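Local coordinates for DMATS type aromatic prenyltransferase (PDB 6ZS0), which probably catalyses transfer of a dimethylallyl group from dimethylallyl diphosphate to C5 of the indole ring of tryptophan, at residues Gln129-Leu134 against Tyr151-Val156; Gly187-Ala192 against Tyr206-Asn211; Ser225-Thr230 against Leu327-Gln332; Gln255-Phe260 against Thr272-Val277. All blocks are in the same frame, centred on the assembly; numbering follows the deposited sequence.

Contact 1 (Gln129-Leu134 against Tyr151-Val156)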
loop_
_atom_site.group_PDB
_atom_site.type_symbol
_atom_site.label_atom_id
_atom_site.label_comp_id
_atom_site.label_asym_id
_atom_site.label_seq_id
_atom_site.Cartn_x
_atom_site.Cartn_y
_atom_site.Cartn_z
ATOM N N GLN A 129 -13.007 -1.914 -15.836
ATOM C CA GLN A 129 -12.989 -3.211 -15.137
ATOM C C GLN A 129 -12.215 -3.053 -13.831
ATOM O O GLN A 129 -11.346 -2.145 -13.741
ATOM C CB GLN A 129 -12.430 -4.264 -16.077
ATOM C CG GLN A 129 -13.291 -4.372 -17.323
ATOM C CD GLN A 129 -12.867 -5.470 -18.256
ATOM O OE1 GLN A 129 -12.577 -6.594 -17.834
ATOM N NE2 GLN A 129 -12.841 -5.146 -19.539
ATOM N N GLY A 130 -12.563 -3.874 -12.848
ATOM C CA GLY A 130 -12.009 -3.825 -11.484
ATOM C C GLY A 130 -10.564 -4.289 -11.502
ATOM O O GLY A 130 -10.009 -4.590 -12.563
ATOM N N PRO A 131 -9.932 -4.465 -10.340
ATOM C CA PRO A 131 -10.573 -4.288 -9.028
ATOM C C PRO A 131 -10.539 -2.896 -8.372
ATOM O O PRO A 131 -11.042 -2.737 -7.271
ATOM C CB PRO A 131 -9.727 -5.264 -8.198
ATOM C CG PRO A 131 -8.372 -5.115 -8.794
ATOM C CD PRO A 131 -8.611 -5.075 -10.266
ATOM N N LEU A 132 -9.961 -1.914 -9.043
ATOM C CA LEU A 132 -9.888 -0.526 -8.551
ATOM C C LEU A 132 -9.915 0.413 -9.743
ATOM O O LEU A 132 -9.633 -0.037 -10.888
ATOM C CB LEU A 132 -8.623 -0.322 -7.689
ATOM C CG LEU A 132 -7.299 -0.111 -8.434
ATOM C CD1 LEU A 132 -6.264 0.662 -7.585
ATOM C CD2 LEU A 132 -6.730 -1.431 -8.876
ATOM N N ALA A 133 -10.236 1.682 -9.489
ATOM C CA ALA A 133 -10.064 2.807 -10.422
ATOM C C ALA A 133 -8.937 3.728 -9.951
ATOM O O ALA A 133 -8.116 4.111 -10.771
ATOM C CB ALA A 133 -11.366 3.559 -10.575
ATOM N N LEU A 134 -8.910 4.088 -8.674
ATOM C CA LEU A 134 -7.907 5.065 -8.176
ATOM C C LEU A 134 -7.826 4.966 -6.674
ATOM O O LEU A 134 -8.853 5.134 -5.986
ATOM C CB LEU A 134 -8.288 6.484 -8.606
ATOM C CG LEU A 134 -7.219 7.554 -8.350
ATOM C CD1 LEU A 134 -7.343 8.653 -9.392
ATOM C CD2 LEU A 134 -7.304 8.107 -6.916
ATOM N N TYR A 151 -2.458 5.405 -7.263
ATOM C CA TYR A 151 -2.465 4.013 -7.770
ATOM C C TYR A 151 -3.582 3.870 -8.788
ATOM O O TYR A 151 -4.714 4.214 -8.480
ATOM C CB TYR A 151 -2.673 3.037 -6.626
ATOM C CG TYR A 151 -1.514 2.922 -5.682
ATOM C CD1 TYR A 151 -1.327 3.854 -4.685
ATOM C CD2 TYR A 151 -0.609 1.882 -5.796
ATOM C CE1 TYR A 151 -0.254 3.751 -3.807
ATOM C CE2 TYR A 151 0.470 1.776 -4.935
ATOM C CZ TYR A 151 0.648 2.716 -3.950
ATOM O OH TYR A 151 1.688 2.599 -3.067
ATOM N N LEU A 152 -3.214 3.402 -9.969
ATOM C CA LEU A 152 -4.136 3.185 -11.099
ATOM C C LEU A 152 -4.075 1.722 -11.529
ATOM O O LEU A 152 -3.146 1.000 -11.088
ATOM C CB LEU A 152 -3.742 4.125 -12.229
ATOM C CG LEU A 152 -3.663 5.603 -11.872
ATOM C CD1 LEU A 152 -2.987 6.372 -12.972
ATOM C CD2 LEU A 152 -5.061 6.140 -11.621
ATOM N N ASN A 153 -5.041 1.301 -12.333
ATOM C CA ASN A 153 -5.320 -0.130 -12.668
ATOM C C ASN A 153 -4.951 -0.447 -14.112
ATOM O O ASN A 153 -5.711 -0.115 -15.020
ATOM C CB ASN A 153 -6.802 -0.416 -12.465
ATOM C CG ASN A 153 -7.179 -1.843 -12.784
ATOM O OD1 ASN A 153 -6.318 -2.698 -12.977
ATOM N ND2 ASN A 153 -8.472 -2.097 -12.846
ATOM N N PRO A 154 -3.786 -1.074 -14.382
ATOM C CA PRO A 154 -3.426 -1.451 -15.748
ATOM C C PRO A 154 -4.445 -2.390 -16.423
ATOM O O PRO A 154 -4.426 -2.457 -17.675
ATOM C CB PRO A 154 -2.071 -2.136 -15.549
ATOM C CG PRO A 154 -1.514 -1.475 -14.329
ATOM C CD PRO A 154 -2.711 -1.373 -13.422
ATOM N N ALA A 155 -5.255 -3.130 -15.652
ATOM C CA ALA A 155 -6.257 -4.103 -16.151
ATOM C C ALA A 155 -7.624 -3.445 -16.334
ATOM O O ALA A 155 -8.615 -4.198 -16.501
ATOM C CB ALA A 155 -6.360 -5.288 -15.232
ATOM N N VAL A 156 -7.703 -2.110 -16.352
ATOM C CA VAL A 156 -9.001 -1.372 -16.441
ATOM C C VAL A 156 -9.752 -1.755 -17.728
ATOM O O VAL A 156 -10.991 -1.695 -17.715
ATOM C CB VAL A 156 -8.807 0.157 -16.344
ATOM C CG1 VAL A 156 -7.959 0.718 -17.463
ATOM C CG2 VAL A 156 -10.139 0.863 -16.283
HETATM O O HOH W 1 -9.539 -6.175 -14.961
HETATM O O HOH W 2 -7.271 3.001 -13.063
#
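Polar contacts between the loop 129-134 and the end of strand 147-152 with its following turn centre on Asn-153. Its CG is anti to the backbone N (chi1 180°), which sends the amide across to the loop. Asn-153 ND2 donates two weak hydrogen bonds, to Gly-130 O at 2.9 Å and to Leu-132 O at 3.1 Å. Asn-153 OD1 accepts from Ala-155 N, 2.9 Å away and above the carbonyl plane. This is an Asx turn, and it fixes the rotation of the amide. A leucine here would lack both amide atoms, and would probably loosen the hold on the loop carbonyls and the turn. Gln-129 N donates to a lone pair of Val-156 O at 2.8 Å.

One water donates to Gly-130 O and Ala-155 O. The other joins Ala-133 O to Asn-153 N.

Leu-132 CD2 rests on Asn-153 CB at 3.7 Å. Leu-134 and Leu-152 lie side by side, pointing the same way, with CD1 of the first 4.1 Å from CD2 of the second.

The loop carries a cis peptide before Pro-131 and leads into strand 135-139, the sheet neighbour of strand 147-152. Ala-133 and Leu-134 pack on helix 91-109, and Pro-154 and Ala-155 on helix 162-175.

Contact 2 (Gly187-Ala192 against Tyr206-Asn211); sequences GYPFLA and YLRHDN
Strands 191-195 and 202-209 form a beta hairpin in the antiparallel barrel of the ABBA fold, and this contact lies at its open end. Tyr-206 is the most deeply engaged residue. Its backbone N donates to Phe-190 O at 3.0 Å, in the plane of that carbonyl. Its ring, with CG anti to the carbonyl carbon (chi1 -71°), meets Phe-190 in a T-shaped pair. The edge of Phe-190 is directed at the face of Tyr-206, with the centroids 5.5 Å apart and the planes at 81°. Phe-190 CB adds a touch on Tyr-206 CD1 at 3.7 Å. Ala-192 CB approaches CE1 of the same ring.

Arg-208 reaches back along Gly-187 and Pro-189. CG is anti to the backbone N, and the chain bends at chi3 (-17°). This lays the guanidinium against the proline ring, whose CG lies over one face, toward the rim; Pro-189 CB is 3.7 Å from Arg-208 NH2. Gly-187 CA sits at the guanidinium edge, and a side chain on that glycine would run into NH1. Arg-208 N donates to Gly-187 O at 3.0 Å, from above the carbonyl plane.

Pro-189 lies between these two residues. Its CG touches Tyr-206 CB, the two side chains crossing at about a right angle. Its CD is 3.2 Å from Tyr-206 O, an oxygen that also accepts a hydrogen bond from the water bound to Phe-190 O.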
loop_
_atom_site.group_PDB
_atom_site.type_symbol
_atom_site.label_atom_id
_atom_site.label_comp_id
_atom_site.label_asym_id
_atom_site.label_seq_id
_atom_site.Cartn_x
_atom_site.Cartn_y
_atom_site.Cartn_z
ATOM N N GLY A 187 1.040 -10.722 -14.087
ATOM C CA GLY A 187 0.070 -9.623 -14.123
ATOM C C GLY A 187 0.690 -8.321 -13.661
ATOM O O GLY A 187 1.843 -8.317 -13.163
ATOM N N TYR A 188 -0.030 -7.231 -13.880
ATOM C CA TYR A 188 0.398 -5.843 -13.597
ATOM C C TYR A 188 -0.687 -5.216 -12.745
ATOM O O TYR A 188 -1.572 -4.528 -13.270
ATOM C CB TYR A 188 0.615 -5.078 -14.912
ATOM C CG TYR A 188 1.614 -5.730 -15.812
ATOM C CD1 TYR A 188 2.971 -5.515 -15.642
ATOM C CD2 TYR A 188 1.205 -6.624 -16.776
ATOM C CE1 TYR A 188 3.907 -6.164 -16.429
ATOM C CE2 TYR A 188 2.120 -7.275 -17.582
ATOM C CZ TYR A 188 3.472 -7.051 -17.404
ATOM O OH TYR A 188 4.389 -7.697 -18.192
ATOM N N PRO A 189 -0.705 -5.471 -11.425
ATOM C CA PRO A 189 -1.854 -5.055 -10.607
ATOM C C PRO A 189 -1.978 -3.536 -10.430
ATOM O O PRO A 189 -3.088 -3.085 -10.252
ATOM C CB PRO A 189 -1.687 -5.765 -9.268
ATOM C CG PRO A 189 -0.227 -6.163 -9.213
ATOM C CD PRO A 189 0.262 -6.287 -10.655
ATOM N N PHE A 190 -0.890 -2.783 -10.494
ATOM C CA PHE A 190 -0.922 -1.321 -10.266
ATOM C C PHE A 190 0.131 -0.637 -11.099
ATOM O O PHE A 190 1.228 -1.217 -11.294
ATOM C CB PHE A 190 -0.611 -0.957 -8.812
ATOM C CG PHE A 190 -1.460 -1.670 -7.799
ATOM C CD1 PHE A 190 -2.747 -1.255 -7.543
ATOM C CD2 PHE A 190 -0.953 -2.721 -7.050
ATOM C CE1 PHE A 190 -3.533 -1.908 -6.613
ATOM C CE2 PHE A 190 -1.743 -3.386 -6.123
ATOM C CZ PHE A 190 -3.040 -2.980 -5.910
ATOM N N LEU A 191 -0.182 0.571 -11.565
ATOM C CA LEU A 191 0.840 1.568 -11.877
ATOM C C LEU A 191 0.616 2.759 -10.960
ATOM O O LEU A 191 -0.563 3.201 -10.809
ATOM C CB LEU A 191 0.739 1.966 -13.340
ATOM C CG LEU A 191 1.839 2.898 -13.828
ATOM C CD1 LEU A 191 2.232 2.512 -15.243
ATOM C CD2 LEU A 191 1.400 4.343 -13.761
ATOM N N ALA A 192 1.676 3.247 -10.344
ATOM C CA ALA A 192 1.566 4.343 -9.375
ATOM C C ALA A 192 2.482 5.515 -9.769
ATOM O O ALA A 192 3.518 5.309 -10.408
ATOM C CB ALA A 192 1.858 3.853 -8.002
ATOM N N TYR A 206 3.973 -2.220 -10.684
ATOM C CA TYR A 206 3.805 -3.397 -9.810
ATOM C C TYR A 206 3.579 -4.630 -10.672
ATOM O O TYR A 206 2.814 -4.560 -11.660
ATOM C CB TYR A 206 2.654 -3.201 -8.832
ATOM C CG TYR A 206 2.923 -2.212 -7.746
ATOM C CD1 TYR A 206 2.986 -0.862 -8.012
ATOM C CD2 TYR A 206 3.118 -2.638 -6.439
ATOM C CE1 TYR A 206 3.240 0.051 -7.004
ATOM C CE2 TYR A 206 3.323 -1.730 -5.416
ATOM C CZ TYR A 206 3.392 -0.384 -5.704
ATOM O OH TYR A 206 3.645 0.543 -4.726
ATOM N N LEU A 207 4.227 -5.735 -10.301
ATOM C CA LEU A 207 4.047 -7.048 -10.933
ATOM C C LEU A 207 3.483 -8.008 -9.901
ATOM O O LEU A 207 3.938 -7.963 -8.748
ATOM C CB LEU A 207 5.398 -7.578 -11.438
ATOM C CG LEU A 207 5.860 -7.092 -12.813
ATOM C CD1 LEU A 207 5.904 -5.606 -12.904
ATOM C CD2 LEU A 207 7.241 -7.656 -13.126
ATOM N N ARG A 208 2.587 -8.876 -10.337
ATOM C CA ARG A 208 2.089 -10.032 -9.555
ATOM C C ARG A 208 3.032 -11.217 -9.798
ATOM O O ARG A 208 3.447 -11.402 -10.966
ATOM C CB ARG A 208 0.674 -10.373 -10.019
ATOM C CG ARG A 208 -0.141 -11.202 -9.035
ATOM C CD ARG A 208 -1.571 -11.426 -9.530
ATOM N NE ARG A 208 -1.945 -10.495 -10.594
ATOM C CZ ARG A 208 -2.735 -9.420 -10.474
ATOM N NH1 ARG A 208 -2.933 -8.655 -11.530
ATOM N NH2 ARG A 208 -3.321 -9.106 -9.321
ATOM N N HIS A 209 3.333 -11.991 -8.766
ATOM C CA HIS A 209 4.211 -13.187 -8.906
ATOM C C HIS A 209 3.514 -14.363 -8.252
ATOM O O HIS A 209 3.466 -14.430 -7.039
ATOM C CB HIS A 209 5.594 -12.930 -8.309
ATOM C CG HIS A 209 6.317 -11.795 -8.940
ATOM N ND1 HIS A 209 6.852 -11.866 -10.219
ATOM C CD2 HIS A 209 6.562 -10.539 -8.489
ATOM C CE1 HIS A 209 7.387 -10.706 -10.517
ATOM N NE2 HIS A 209 7.214 -9.879 -9.480
ATOM N N ASP A 210 2.938 -15.237 -9.046
ATOM C CA ASP A 210 2.287 -16.460 -8.546
ATOM C C ASP A 210 3.352 -17.507 -8.204
ATOM O O ASP A 210 4.303 -17.677 -9.008
ATOM C CB ASP A 210 1.309 -16.989 -9.584
ATOM C CG ASP A 210 0.205 -16.028 -9.985
ATOM O OD1 ASP A 210 0.017 -15.022 -9.303
ATOM O OD2 ASP A 210 -0.463 -16.313 -11.010
ATOM N N ASN A 211 3.183 -18.174 -7.071
ATOM C CA ASN A 211 4.015 -19.316 -6.603
ATOM C C ASN A 211 5.475 -18.870 -6.617
ATOM O O ASN A 211 6.360 -19.597 -7.132
ATOM C CB ASN A 211 3.783 -20.565 -7.453
ATOM C CG ASN A 211 2.321 -20.945 -7.496
ATOM O OD1 ASN A 211 1.658 -21.023 -6.461
ATOM N ND2 ASN A 211 1.806 -21.177 -8.686
HETATM O O HOH W 3 -3.987 -6.978 -13.005
HETATM O O HOH W 4 2.040 -2.726 -13.367
#

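Contact 3 (Ser225-Thr230 against Leu327-Gln332); sequences SGLVPT and LALAGQ
Leu-227 carries the side-chain part of this contact, where the loop before helix 229-240 crosses the end of strand 324-332. Its CB leaves the backbone at a slant to the strand. CG, anti to the carbonyl carbon (chi1 -60°), turns in toward the strand and comes within 3.8 Å of Gly-331 CA. There the chain forks. CD2 presses on the same Gly-331 CA at 3.6 Å and also lies near its N. CD1 reaches along the strand to Leu-329, meeting its O at 3.8 Å and its CG at 3.9 Å. The two leucines cross obliquely.

The close fit depends on glycine on both sides. A CB on Gly-331 would collide with Leu-227 CG and with the Gly-226 backbone. A CB on Gly-226 would strike Gln-332 N, and the backbone angles of Gly-226 themselves call for glycine. The CA atoms of the two glycines are 4.1 Å apart. No direct hydrogen bond joins the segments. A water spans them instead, 2.9 Å from Gly-226 O, to which it can donate, and accepting from Gln-332 N at 3.1 Å.

The contact is plain packing between a connecting loop and the barrel. Leu-227 also touches Phe-271 of strand 270-275 and Val-232 of helix 229-240, while Leu-329 packs on Phe-235 of that helix. The loop thus lies where the outer helix meets the barrel strands.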
loop_
_atom_site.group_PDB
_atom_site.type_symbol
_atom_site.label_atom_id
_atom_site.label_comp_id
_atom_site.label_asym_id
_atom_site.label_seq_id
_atom_site.Cartn_x
_atom_site.Cartn_y
_atom_site.Cartn_z
ATOM N N SER A 225 19.315 -1.348 -8.220
ATOM C CA SER A 225 17.985 -0.921 -7.710
ATOM C C SER A 225 17.883 -1.112 -6.184
ATOM O O SER A 225 16.777 -0.930 -5.659
ATOM C CB SER A 225 16.858 -1.582 -8.467
ATOM O OG SER A 225 16.977 -2.987 -8.436
ATOM N N GLY A 226 19.005 -1.391 -5.492
ATOM C CA GLY A 226 19.162 -1.119 -4.043
ATOM C C GLY A 226 19.226 -2.356 -3.155
ATOM O O GLY A 226 19.521 -2.184 -1.970
ATOM N N LEU A 227 18.895 -3.549 -3.658
ATOM C CA LEU A 227 18.934 -4.814 -2.872
ATOM C C LEU A 227 19.917 -5.782 -3.519
ATOM O O LEU A 227 20.127 -5.686 -4.752
ATOM C CB LEU A 227 17.543 -5.460 -2.802
ATOM C CG LEU A 227 16.436 -4.626 -2.163
ATOM C CD1 LEU A 227 15.168 -5.459 -2.013
ATOM C CD2 LEU A 227 16.851 -4.078 -0.811
ATOM N N VAL A 228 20.470 -6.690 -2.715
ATOM C CA VAL A 228 21.395 -7.762 -3.175
ATOM C C VAL A 228 20.667 -9.094 -3.037
ATOM O O VAL A 228 19.894 -9.273 -2.100
ATOM C CB VAL A 228 22.744 -7.708 -2.426
ATOM C CG1 VAL A 228 23.409 -6.343 -2.603
ATOM C CG2 VAL A 228 22.630 -8.054 -0.945
ATOM N N PRO A 229 20.852 -10.040 -3.992
ATOM C CA PRO A 229 20.104 -11.304 -4.014
ATOM C C PRO A 229 19.996 -12.063 -2.682
ATOM O O PRO A 229 18.945 -12.593 -2.410
ATOM C CB PRO A 229 20.883 -12.165 -5.019
ATOM C CG PRO A 229 21.515 -11.162 -5.965
ATOM C CD PRO A 229 21.780 -9.926 -5.129
ATOM N N THR A 230 21.063 -12.088 -1.880
ATOM C CA THR A 230 21.103 -12.801 -0.574
ATOM C C THR A 230 20.139 -12.129 0.422
ATOM O O THR A 230 19.532 -12.875 1.236
ATOM C CB THR A 230 22.545 -12.913 -0.057
ATOM O OG1 THR A 230 23.194 -11.656 -0.249
ATOM C CG2 THR A 230 23.327 -13.993 -0.767
ATOM N N LEU A 327 4.427 -7.654 4.527
ATOM C CA LEU A 327 5.758 -7.119 4.833
ATOM C C LEU A 327 6.474 -6.863 3.518
ATOM O O LEU A 327 6.296 -7.623 2.582
ATOM C CB LEU A 327 6.550 -8.122 5.671
ATOM C CG LEU A 327 6.063 -8.340 7.098
ATOM C CD1 LEU A 327 6.907 -9.396 7.780
ATOM C CD2 LEU A 327 6.027 -7.054 7.891
ATOM N N ALA A 328 7.304 -5.840 3.459
ATOM C CA ALA A 328 8.024 -5.493 2.225
ATOM C C ALA A 328 9.462 -5.109 2.574
ATOM O O ALA A 328 9.692 -4.464 3.624
ATOM C CB ALA A 328 7.351 -4.368 1.480
ATOM N N LEU A 329 10.352 -5.460 1.674
ATOM C CA LEU A 329 11.763 -5.002 1.680
ATOM C C LEU A 329 11.952 -4.104 0.460
ATOM O O LEU A 329 11.751 -4.571 -0.668
ATOM C CB LEU A 329 12.668 -6.221 1.657
ATOM C CG LEU A 329 14.160 -5.917 1.733
ATOM C CD1 LEU A 329 14.498 -5.266 3.058
ATOM C CD2 LEU A 329 14.954 -7.184 1.495
ATOM N N ALA A 330 12.342 -2.856 0.692
ATOM C CA ALA A 330 12.332 -1.781 -0.316
ATOM C C ALA A 330 13.765 -1.282 -0.510
ATOM O O ALA A 330 14.354 -0.816 0.469
ATOM C CB ALA A 330 11.421 -0.664 0.113
ATOM N N GLY A 331 14.274 -1.426 -1.721
ATOM C CA GLY A 331 15.588 -0.925 -2.138
ATOM C C GLY A 331 15.456 0.306 -3.019
ATOM O O GLY A 331 14.476 0.424 -3.794
ATOM N N GLN A 332 16.426 1.199 -2.901
ATOM C CA GLN A 332 16.626 2.357 -3.795
ATOM C C GLN A 332 18.134 2.524 -3.984
ATOM O O GLN A 332 18.852 2.447 -2.994
ATOM C CB GLN A 332 15.971 3.613 -3.227
ATOM C CG GLN A 332 14.726 4.027 -3.993
ATOM C CD GLN A 332 15.044 4.601 -5.357
ATOM O OE1 GLN A 332 16.047 5.293 -5.547
ATOM N NE2 GLN A 332 14.167 4.341 -6.320
HETATM O O HOH W 5 18.307 0.116 -0.690
#

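Contact 4 (Gln255-Phe260 against Thr272-Val277)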
loop_
_atom_site.group_PDB
_atom_site.type_symbol
_atom_site.label_atom_id
_atom_site.label_comp_id
_atom_site.label_asym_id
_atom_site.label_seq_id
_atom_site.Cartn_x
_atom_site.Cartn_y
_atom_site.Cartn_z
ATOM N N GLN A 255 4.059 -9.620 -4.706
ATOM C CA GLN A 255 4.140 -8.507 -5.676
ATOM C C GLN A 255 5.534 -7.942 -5.636
ATOM O O GLN A 255 6.215 -8.016 -4.572
ATOM C CB GLN A 255 3.084 -7.426 -5.411
ATOM C CG GLN A 255 1.669 -7.934 -5.596
ATOM C CD GLN A 255 0.658 -6.824 -5.446
ATOM O OE1 GLN A 255 0.915 -5.669 -5.803
ATOM N NE2 GLN A 255 -0.527 -7.195 -4.995
ATOM N N SER A 256 5.956 -7.367 -6.755
ATOM C CA SER A 256 7.165 -6.522 -6.783
ATOM C C SER A 256 6.777 -5.160 -7.341
ATOM O O SER A 256 5.800 -5.084 -8.108
ATOM C CB SER A 256 8.310 -7.156 -7.557
ATOM O OG SER A 256 7.946 -7.373 -8.914
ATOM N N CYS A 257 7.520 -4.148 -6.981
ATOM C CA CYS A 257 7.378 -2.772 -7.486
ATOM C C CYS A 257 8.728 -2.357 -8.114
ATOM O O CYS A 257 9.760 -2.650 -7.475
ATOM C CB CYS A 257 6.996 -1.864 -6.320
ATOM S SG CYS A 257 6.988 -0.105 -6.715
ATOM N N HIS A 258 8.703 -1.716 -9.266
ATOM C CA HIS A 258 9.914 -1.253 -9.997
ATOM C C HIS A 258 9.752 0.230 -10.235
ATOM O O HIS A 258 8.761 0.603 -10.924
ATOM C CB HIS A 258 10.066 -2.078 -11.280
ATOM C CG HIS A 258 10.004 -3.537 -10.979
ATOM N ND1 HIS A 258 11.138 -4.297 -10.831
ATOM C CD2 HIS A 258 8.956 -4.350 -10.717
ATOM C CE1 HIS A 258 10.796 -5.523 -10.506
ATOM N NE2 HIS A 258 9.445 -5.587 -10.425
ATOM N N SER A 259 10.675 1.009 -9.688
ATOM C CA SER A 259 10.608 2.481 -9.594
ATOM C C SER A 259 11.489 3.057 -10.696
ATOM O O SER A 259 12.694 2.739 -10.697
ATOM C CB SER A 259 11.043 2.970 -8.223
ATOM O OG SER A 259 10.036 2.669 -7.250
ATOM N N PHE A 260 10.878 3.848 -11.592
ATOM C CA PHE A 260 11.554 4.665 -12.635
ATOM C C PHE A 260 11.499 6.148 -12.230
ATOM O O PHE A 260 10.390 6.731 -12.218
ATOM C CB PHE A 260 10.881 4.402 -13.980
ATOM C CG PHE A 260 10.907 2.965 -14.417
ATOM C CD1 PHE A 260 11.966 2.472 -15.170
ATOM C CD2 PHE A 260 9.877 2.097 -14.077
ATOM C CE1 PHE A 260 11.990 1.147 -15.581
ATOM C CE2 PHE A 260 9.905 0.769 -14.486
ATOM C CZ PHE A 260 10.964 0.295 -15.237
ATOM N N THR A 272 10.994 -3.106 -4.818
ATOM C CA THR A 272 10.402 -3.566 -3.543
ATOM C C THR A 272 9.782 -4.940 -3.759
ATOM O O THR A 272 9.118 -5.148 -4.826
ATOM C CB THR A 272 9.362 -2.577 -2.997
ATOM O OG1 THR A 272 9.995 -1.302 -2.829
ATOM C CG2 THR A 272 8.766 -3.053 -1.686
ATOM N N LEU A 273 10.009 -5.850 -2.812
ATOM C CA LEU A 273 9.293 -7.148 -2.753
ATOM C C LEU A 273 8.289 -7.160 -1.606
ATOM O O LEU A 273 8.674 -6.829 -0.481
ATOM C CB LEU A 273 10.292 -8.288 -2.580
ATOM C CG LEU A 273 9.677 -9.687 -2.566
ATOM C CD1 LEU A 273 9.109 -10.049 -3.915
ATOM C CD2 LEU A 273 10.712 -10.729 -2.165
ATOM N N TYR A 274 7.032 -7.484 -1.923
ATOM C CA TYR A 274 5.886 -7.529 -0.981
ATOM C C TYR A 274 5.485 -8.993 -0.770
ATOM O O TYR A 274 5.196 -9.717 -1.760
ATOM C CB TYR A 274 4.682 -6.764 -1.537
ATOM C CG TYR A 274 4.932 -5.311 -1.878
ATOM C CD1 TYR A 274 4.588 -4.287 -0.999
ATOM C CD2 TYR A 274 5.497 -4.961 -3.092
ATOM C CE1 TYR A 274 4.835 -2.950 -1.318
ATOM C CE2 TYR A 274 5.714 -3.637 -3.438
ATOM C CZ TYR A 274 5.414 -2.630 -2.543
ATOM O OH TYR A 274 5.673 -1.322 -2.873
ATOM N N ILE A 275 5.483 -9.432 0.477
ATOM C CA ILE A 275 5.013 -10.783 0.864
ATOM C C ILE A 275 3.732 -10.643 1.689
ATOM O O ILE A 275 3.738 -9.997 2.732
ATOM C CB ILE A 275 6.114 -11.535 1.635
ATOM C CG1 ILE A 275 7.435 -11.631 0.859
ATOM C CG2 ILE A 275 5.612 -12.897 2.062
ATOM C CD1 ILE A 275 7.354 -12.307 -0.432
ATOM N N PRO A 276 2.627 -11.297 1.272
ATOM C CA PRO A 276 1.365 -11.281 2.026
ATOM C C PRO A 276 1.447 -12.202 3.258
ATOM O O PRO A 276 0.821 -13.270 3.300
ATOM C CB PRO A 276 0.349 -11.743 0.983
ATOM C CG PRO A 276 1.129 -12.648 0.090
ATOM C CD PRO A 276 2.513 -12.038 0.012
ATOM N N VAL A 277 2.160 -11.714 4.270
ATOM C CA VAL A 277 2.524 -12.528 5.470
ATOM C C VAL A 277 1.253 -13.053 6.153
ATOM O O VAL A 277 1.317 -14.127 6.744
ATOM C CB VAL A 277 3.401 -11.720 6.437
ATOM C CG1 VAL A 277 2.712 -10.509 6.968
ATOM C CG2 VAL A 277 3.902 -12.568 7.600
#
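Strands 254-260 and 270-275 make an antiparallel beta hairpin of the ABBA barrel, at 161° to each other in these segments. Gln-255, Cys-257, Thr-272 and Tyr-274 point to one face of the sheet, Ser-256 and Leu-273 to the other.

On the first face the Tyr-274 ring leans across to the partner strand, with CG anti to the carbonyl carbon (chi1 -57°). It turns its edge to that strand: Gln-255 O and Cys-257 CB both lie in the ring plane, the latter 3.6 Å from CE2. Thr-272 CG2 lies over one ring face near its rim, 3.4 Å above the plane. An alanine at Tyr-274 would remove the ring and probably loosen the packing round Cys-257 CB and Thr-272 CG2.

On the second face Leu-273 CD1 touches Gln-255 O. Ser-256 OG shares hydrogen bonds with His-258 NE2 and with His-209 of the next strand. Leu-273 packs on Val-232 and Phe-235 of the outer helix 229-240.

Two hydrogen-bonded pairs hold the ladder. Cys-257 N donates to Thr-272 O at 2.9 Å, and Thr-272 N to Cys-257 O. In the other pair Gln-255 N donates to Tyr-274 O, and Tyr-274 N to Gln-255 O at 2.8 Å, nearly straight at 170°.

All four contacts reach one closed antiparallel barrel. Contacts 1 and 2, centres about 12 Å apart, join through a probable hydrogen bond, Leu-152 N to Leu-191 O at 2.8 Å. Contacts 2 and 4, on adjacent strands, have centres about 8 Å apart; Leu-207 N lies 2.8 Å from Ser-256 O. Contact 4 is nested inside the loop closed by contact 3, their centres about 9 Å apart. Contacts 1 and 3 do not touch, with centres about 26 Å apart. Tyr-206 OH lies 3.3 Å from Tyr-151 OH, a probable hydrogen bond, and 3.3 Å from Tyr-274 OH, a packing contact. In ABBA prenyltransferases the barrel interior holds the substrates, so these tyrosines probably line that chamber.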